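Local coordinates for protein cytochrome P450 monooxygenase (Rhodococcus sp. ECU0066, PDB 6KBH) that probably acts as a self-sufficient monooxygenase, passing electrons through FMN and a [2Fe-2S] cluster to its heme, at residues E101-T106 / A331-V336. Numbering follows the deposited sequence.
Sequences EKITPT and AWRRLV. With HEM (protoporphyrin IX containing Fe), chain C.
In the heme domain, which has the cytochrome P450 fold, R333 on strand 332-336 of the mixed sheet reaches E101 in the B–C region, in the loop between strand 94-95 and helix 108-116. The contact is a side chain gripping a backbone carbonyl: R333 points both terminal nitrogens end-on at E101 O, NH1 at 2.6 Å and NH2 at 2.7 Å. The oxygen lies almost in the guanidinium plane, midway between the two donors, and the fork bends both hydrogen bonds. The chain of R333 runs extended from CA to CD, then bends at chi3 (-68°), which carries the planar group to the loop. NH1 is also bonded by Y75 OH and NH2 by A99 O, so the buried guanidinium is met by several oxygens, which probably limit its rotation. I103 adds a van der Waals touch, its CD1 lying 3.7 Å from R333 NH1 at a slant to the guanidinium. The carboxylate of E101 turns to another partner: its OE1 forms a salt bridge with K352 and stays 4.7 Å from R333 NH1, a distance at which the opposite charges may still attract weakly. With a leucine in place of R333, the carbonyls of E101 and A99 would probably lose these donors and this part of the loop would be freer to shift. The next residue along the strand serves the heme. R334 NH1 bonds back to R333 O at 3.0 Å, which holds the R334 side chain against the strand, while W332 lays one ring face over the heme methyl CMA. R137, H133 and H391 also hydrogen-bond the heme; R334 approaches it edge-on, directing NH2 to the propionate oxygen O1A through a nearly straight hydrogen bond, N-H...O angle 172°.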
ATOM      1  N   GLU A 101      -3.167 -22.380  18.270  1.00 69.81           N
ATOM      2  CA  GLU A 101      -2.960 -23.618  19.012  1.00 66.45           C
ATOM      3  C   GLU A 101      -1.527 -23.674  19.523  1.00 68.05           C
ATOM      4  O   GLU A 101      -0.577 -23.444  18.772  1.00 61.10           O
ATOM      5  CB  GLU A 101      -3.251 -24.828  18.125  1.00 72.51           C
ATOM      6  CG  GLU A 101      -3.725 -26.068  18.870  1.00 65.75           C
ATOM      7  CD  GLU A 101      -3.521 -27.342  18.067  1.00 78.55           C
ATOM      8  OE1 GLU A 101      -2.471 -27.470  17.401  1.00 80.91           O
ATOM      9  OE2 GLU A 101      -4.422 -28.207  18.089  1.00 84.48           O
ATOM     10  N   LYS A 102      -1.370 -23.963  20.808  1.00 73.18           N
ATOM     11  CA  LYS A 102      -0.044 -23.975  21.402  1.00 74.97           C
ATOM     12  C   LYS A 102       0.684 -25.258  21.020  1.00 74.35           C
ATOM     13  O   LYS A 102       0.101 -26.345  21.026  1.00 72.96           O
ATOM     14  CB  LYS A 102      -0.141 -23.812  22.922  1.00 67.92           C
ATOM     15  CG  LYS A 102      -0.604 -22.411  23.333  1.00 83.32           C
ATOM     16  CD  LYS A 102      -1.408 -22.420  24.629  1.00 85.04           C
ATOM     17  CE  LYS A 102      -2.675 -21.559  24.529  1.00 75.72           C
ATOM     18  NZ  LYS A 102      -3.920 -22.385  24.366  1.00 78.87           N
ATOM     19  N   ILE A 103       1.959 -25.112  20.643  1.00 71.56           N
ATOM     20  CA  ILE A 103       2.728 -26.243  20.127  1.00 79.53           C
ATOM     21  C   ILE A 103       2.786 -27.356  21.166  1.00 83.10           C
ATOM     22  O   ILE A 103       2.359 -28.490  20.917  1.00 77.32           O
ATOM     23  CB  ILE A 103       4.138 -25.790  19.702  1.00 74.50           C
ATOM     24  CG1 ILE A 103       4.057 -24.849  18.496  1.00 77.14           C
ATOM     25  CG2 ILE A 103       5.017 -26.991  19.378  1.00 75.27           C
ATOM     26  CD1 ILE A 103       3.500 -25.495  17.243  1.00 71.51           C
ATOM     27  N   THR A 104       3.305 -27.042  22.349  1.00 76.45           N
ATOM     28  CA  THR A 104       3.182 -28.013  23.427  1.00 78.69           C
ATOM     29  C   THR A 104       1.956 -27.692  24.277  1.00 86.70           C
ATOM     30  O   THR A 104       1.705 -26.520  24.589  1.00 81.92           O
ATOM     31  CB  THR A 104       4.429 -28.016  24.303  1.00 82.53           C
ATOM     32  OG1 THR A 104       4.638 -26.706  24.839  1.00 75.48           O
ATOM     33  CG2 THR A 104       5.653 -28.430  23.488  1.00 81.29           C
ATOM     34  N   PRO A 105       1.181 -28.706  24.652  1.00 88.77           N
ATOM     35  CA  PRO A 105      -0.097 -28.453  25.327  1.00 90.31           C
ATOM     36  C   PRO A 105       0.093 -27.844  26.709  1.00 81.68           C
ATOM     37  O   PRO A 105       1.127 -28.000  27.361  1.00 82.66           O
ATOM     38  CB  PRO A 105      -0.736 -29.845  25.422  1.00 89.83           C
ATOM     39  CG  PRO A 105       0.004 -30.685  24.415  1.00 94.27           C
ATOM     40  CD  PRO A 105       1.396 -30.140  24.398  1.00 82.20           C
ATOM     41  N   THR A 106      -0.943 -27.132  27.146  1.00 86.10           N
ATOM     42  CA  THR A 106      -0.932 -26.498  28.457  1.00 87.01           C
ATOM     43  C   THR A 106      -1.056 -27.552  29.553  1.00 85.45           C
ATOM     44  O   THR A 106      -1.929 -28.423  29.495  1.00 87.39           O
ATOM     45  CB  THR A 106      -2.074 -25.486  28.556  1.00 87.91           C
ATOM     46  OG1 THR A 106      -1.897 -24.464  27.564  1.00 82.19           O
ATOM     47  CG2 THR A 106      -2.112 -24.850  29.933  1.00 84.40           C
ATOM     48  N   ALA A 331       6.222 -17.950   9.794  1.00 66.89           N
ATOM     49  CA  ALA A 331       5.326 -18.961   9.260  1.00 68.11           C
ATOM     50  C   ALA A 331       3.981 -18.824   9.952  1.00 58.31           C
ATOM     51  O   ALA A 331       3.871 -18.211  11.015  1.00 63.21           O
ATOM     52  CB  ALA A 331       5.895 -20.373   9.449  1.00 67.36           C
ATOM     53  N   TRP A 332       2.957 -19.400   9.330  1.00 59.22           N
ATOM     54  CA  TRP A 332       1.609 -19.392   9.875  1.00 57.93           C
ATOM     55  C   TRP A 332       1.025 -20.787   9.707  1.00 63.06           C
ATOM     56  O   TRP A 332       1.672 -21.687   9.164  1.00 65.43           O
ATOM     57  CB  TRP A 332       0.743 -18.317   9.207  1.00 64.29           C
ATOM     58  CG  TRP A 332      -0.366 -17.826  10.082  1.00 61.92           C
ATOM     59  CD1 TRP A 332      -1.704 -17.889   9.823  1.00 64.26           C
ATOM     60  CD2 TRP A 332      -0.235 -17.206  11.368  1.00 58.52           C
ATOM     61  NE1 TRP A 332      -2.413 -17.342  10.863  1.00 66.54           N
ATOM     62  CE2 TRP A 332      -1.535 -16.917  11.826  1.00 63.16           C
ATOM     63  CE3 TRP A 332       0.856 -16.868  12.176  1.00 70.50           C
ATOM     64  CZ2 TRP A 332      -1.776 -16.303  13.055  1.00 66.02           C
ATOM     65  CZ3 TRP A 332       0.616 -16.260  13.399  1.00 67.56           C
ATOM     66  CH2 TRP A 332      -0.690 -15.983  13.824  1.00 70.81           C
ATOM     67  N   ARG A 333      -0.205 -20.977  10.182  1.00 60.93           N
ATOM     68  CA  ARG A 333      -0.735 -22.321  10.349  1.00 64.03           C
ATOM     69  C   ARG A 333      -2.177 -22.411   9.880  1.00 61.91           C
ATOM     70  O   ARG A 333      -2.975 -21.497  10.103  1.00 67.29           O
ATOM     71  CB  ARG A 333      -0.628 -22.770  11.814  1.00 61.15           C
ATOM     72  CG  ARG A 333       0.812 -22.867  12.296  1.00 63.15           C
ATOM     73  CD  ARG A 333       0.902 -23.325  13.732  1.00 68.66           C
ATOM     74  NE  ARG A 333       0.380 -22.343  14.668  1.00 70.80           N
ATOM     75  CZ  ARG A 333       0.130 -22.606  15.944  1.00 67.81           C
ATOM     76  NH1 ARG A 333       0.353 -23.825  16.421  1.00 70.30           N
ATOM     77  NH2 ARG A 333      -0.346 -21.658  16.736  1.00 64.11           N
ATOM     78  N   ARG A 334      -2.499 -23.533   9.237  1.00 63.82           N
ATOM     79  CA  ARG A 334      -3.852 -23.851   8.811  1.00 72.15           C
ATOM     80  C   ARG A 334      -4.111 -25.329   9.060  1.00 75.67           C
ATOM     81  O   ARG A 334      -3.183 -26.143   9.083  1.00 71.86           O
ATOM     82  CB  ARG A 334      -4.077 -23.512   7.329  1.00 71.03           C
ATOM     83  CG  ARG A 334      -4.210 -22.018   7.046  1.00 79.06           C
ATOM     84  CD  ARG A 334      -5.522 -21.468   7.589  1.00 75.68           C
ATOM     85  NE  ARG A 334      -5.715 -20.062   7.251  1.00 68.03           N
ATOM     86  CZ  ARG A 334      -5.340 -19.047   8.024  1.00 67.42           C
ATOM     87  NH1 ARG A 334      -4.743 -19.274   9.185  1.00 67.45           N
ATOM     88  NH2 ARG A 334      -5.559 -17.800   7.633  1.00 69.20           N
ATOM     89  N   LEU A 335      -5.380 -25.669   9.256  1.00 80.03           N
ATOM     90  CA  LEU A 335      -5.804 -27.039   9.517  1.00 78.13           C
ATOM     91  C   LEU A 335      -6.552 -27.557   8.297  1.00 91.23           C
ATOM     92  O   LEU A 335      -7.608 -27.023   7.939  1.00 92.85           O
ATOM     93  CB  LEU A 335      -6.688 -27.108  10.764  1.00 75.13           C
ATOM     94  CG  LEU A 335      -7.391 -28.432  11.070  1.00 80.16           C
ATOM     95  CD1 LEU A 335      -6.381 -29.545  11.308  1.00 68.68           C
ATOM     96  CD2 LEU A 335      -8.315 -28.276  12.270  1.00 79.07           C
ATOM     97  N   VAL A 336      -6.001 -28.589   7.655  1.00 86.08           N
ATOM     98  CA  VAL A 336      -6.631 -29.154   6.468  1.00 78.61           C
ATOM     99  C   VAL A 336      -7.927 -29.845   6.869  1.00 81.27           C
ATOM    100  O   VAL A 336      -7.960 -30.629   7.824  1.00 83.75           O
ATOM    101  CB  VAL A 336      -5.674 -30.121   5.758  1.00 74.81           C
ATOM    102  CG1 VAL A 336      -6.276 -30.593   4.449  1.00 68.37           C
ATOM    103  CG2 VAL A 336      -4.327 -29.458   5.520  1.00 72.53           C
TER
HETATM  104  CHA HEM C 802      -4.552 -11.600  11.606  1.00 72.55           C
HETATM  105  CHB HEM C 802       0.331 -10.585  10.848  1.00 63.93           C
HETATM  106  CHC HEM C 802      -0.156  -6.014  13.472  1.00 71.37           C
HETATM  107  CHD HEM C 802      -4.993  -7.053  14.201  1.00 75.61           C
HETATM  108  C1A HEM C 802      -3.128 -11.486  11.286  1.00 72.69           C
HETATM  109  C2A HEM C 802      -2.646 -12.648  10.531  1.00 58.52           C
HETATM  110  C3A HEM C 802      -1.295 -12.367  10.316  1.00 62.31           C
HETATM  111  C4A HEM C 802      -1.082 -11.050  10.973  1.00 54.12           C
HETATM  112  CMA HEM C 802      -0.301 -13.219   9.589  1.00 59.17           C
HETATM  113  CAA HEM C 802      -3.406 -13.851  10.062  1.00 61.54           C
HETATM  114  CBA HEM C 802      -3.717 -13.864   8.598  1.00 63.91           C
HETATM  115  CGA HEM C 802      -4.659 -14.885   8.056  1.00 66.22           C
HETATM  116  O1A HEM C 802      -4.799 -15.817   8.892  1.00 78.76           O
HETATM  117  O2A HEM C 802      -5.053 -14.532   6.910  1.00 62.93           O
HETATM  118  C1B HEM C 802       0.684  -9.273  11.477  1.00 62.92           C
HETATM  119  C2B HEM C 802       2.077  -8.630  11.445  1.00 72.66           C
HETATM  120  C3B HEM C 802       1.915  -7.198  12.264  1.00 59.53           C
HETATM  121  C4B HEM C 802       0.463  -7.146  12.699  1.00 64.04           C
HETATM  122  CMB HEM C 802       3.308  -9.185  10.814  1.00 76.81           C
HETATM  123  CAB HEM C 802       2.966  -6.179  12.544  1.00 62.85           C
HETATM  124  CBB HEM C 802       3.769  -5.668  11.400  1.00 68.12           C
HETATM  125  C1C HEM C 802      -1.607  -6.177  13.772  1.00 75.70           C
HETATM  126  C2C HEM C 802      -2.070  -5.037  14.518  1.00 69.59           C
HETATM  127  C3C HEM C 802      -3.404  -5.300  14.737  1.00 74.99           C
HETATM  128  C4C HEM C 802      -3.614  -6.585  14.087  1.00 70.29           C
HETATM  129  CMC HEM C 802      -1.289  -3.841  14.952  1.00 69.16           C
HETATM  130  CAC HEM C 802      -4.385  -4.425  15.455  1.00 78.89           C
HETATM  131  CBC HEM C 802      -4.890  -4.798  16.803  1.00 75.69           C
HETATM  132  C1D HEM C 802      -5.096  -8.352  13.524  1.00 63.44           C
HETATM  133  C2D HEM C 802      -6.486  -8.915  13.587  1.00 60.68           C
HETATM  134  C3D HEM C 802      -6.355 -10.345  12.774  1.00 66.16           C
HETATM  135  C4D HEM C 802      -4.910 -10.385  12.365  1.00 67.02           C
HETATM  136  CMD HEM C 802      -7.676  -8.303  14.239  1.00 76.36           C
HETATM  137  CAD HEM C 802      -7.434 -11.334  12.509  1.00 75.64           C
HETATM  138  CBD HEM C 802      -8.369 -10.984  11.398  1.00 59.85           C
HETATM  139  CGD HEM C 802      -9.175 -12.089  10.820  1.00 68.09           C
HETATM  140  O1D HEM C 802      -8.638 -13.173  11.149  1.00 73.85           O
HETATM  141  O2D HEM C 802     -10.146 -11.635  10.162  1.00 65.26           O
HETATM  142  NA  HEM C 802      -2.186 -10.492  11.575  1.00 70.35           N
HETATM  143  NB  HEM C 802      -0.298  -8.363  12.159  1.00 67.37           N
HETATM  144  NC  HEM C 802      -2.542  -7.147  13.493  1.00 75.22           N
HETATM  145  ND  HEM C 802      -4.043  -9.155  12.753  1.00 64.76           N
HETATM  146 FE   HEM C 802      -2.101  -8.820  12.584  1.00 75.70          FE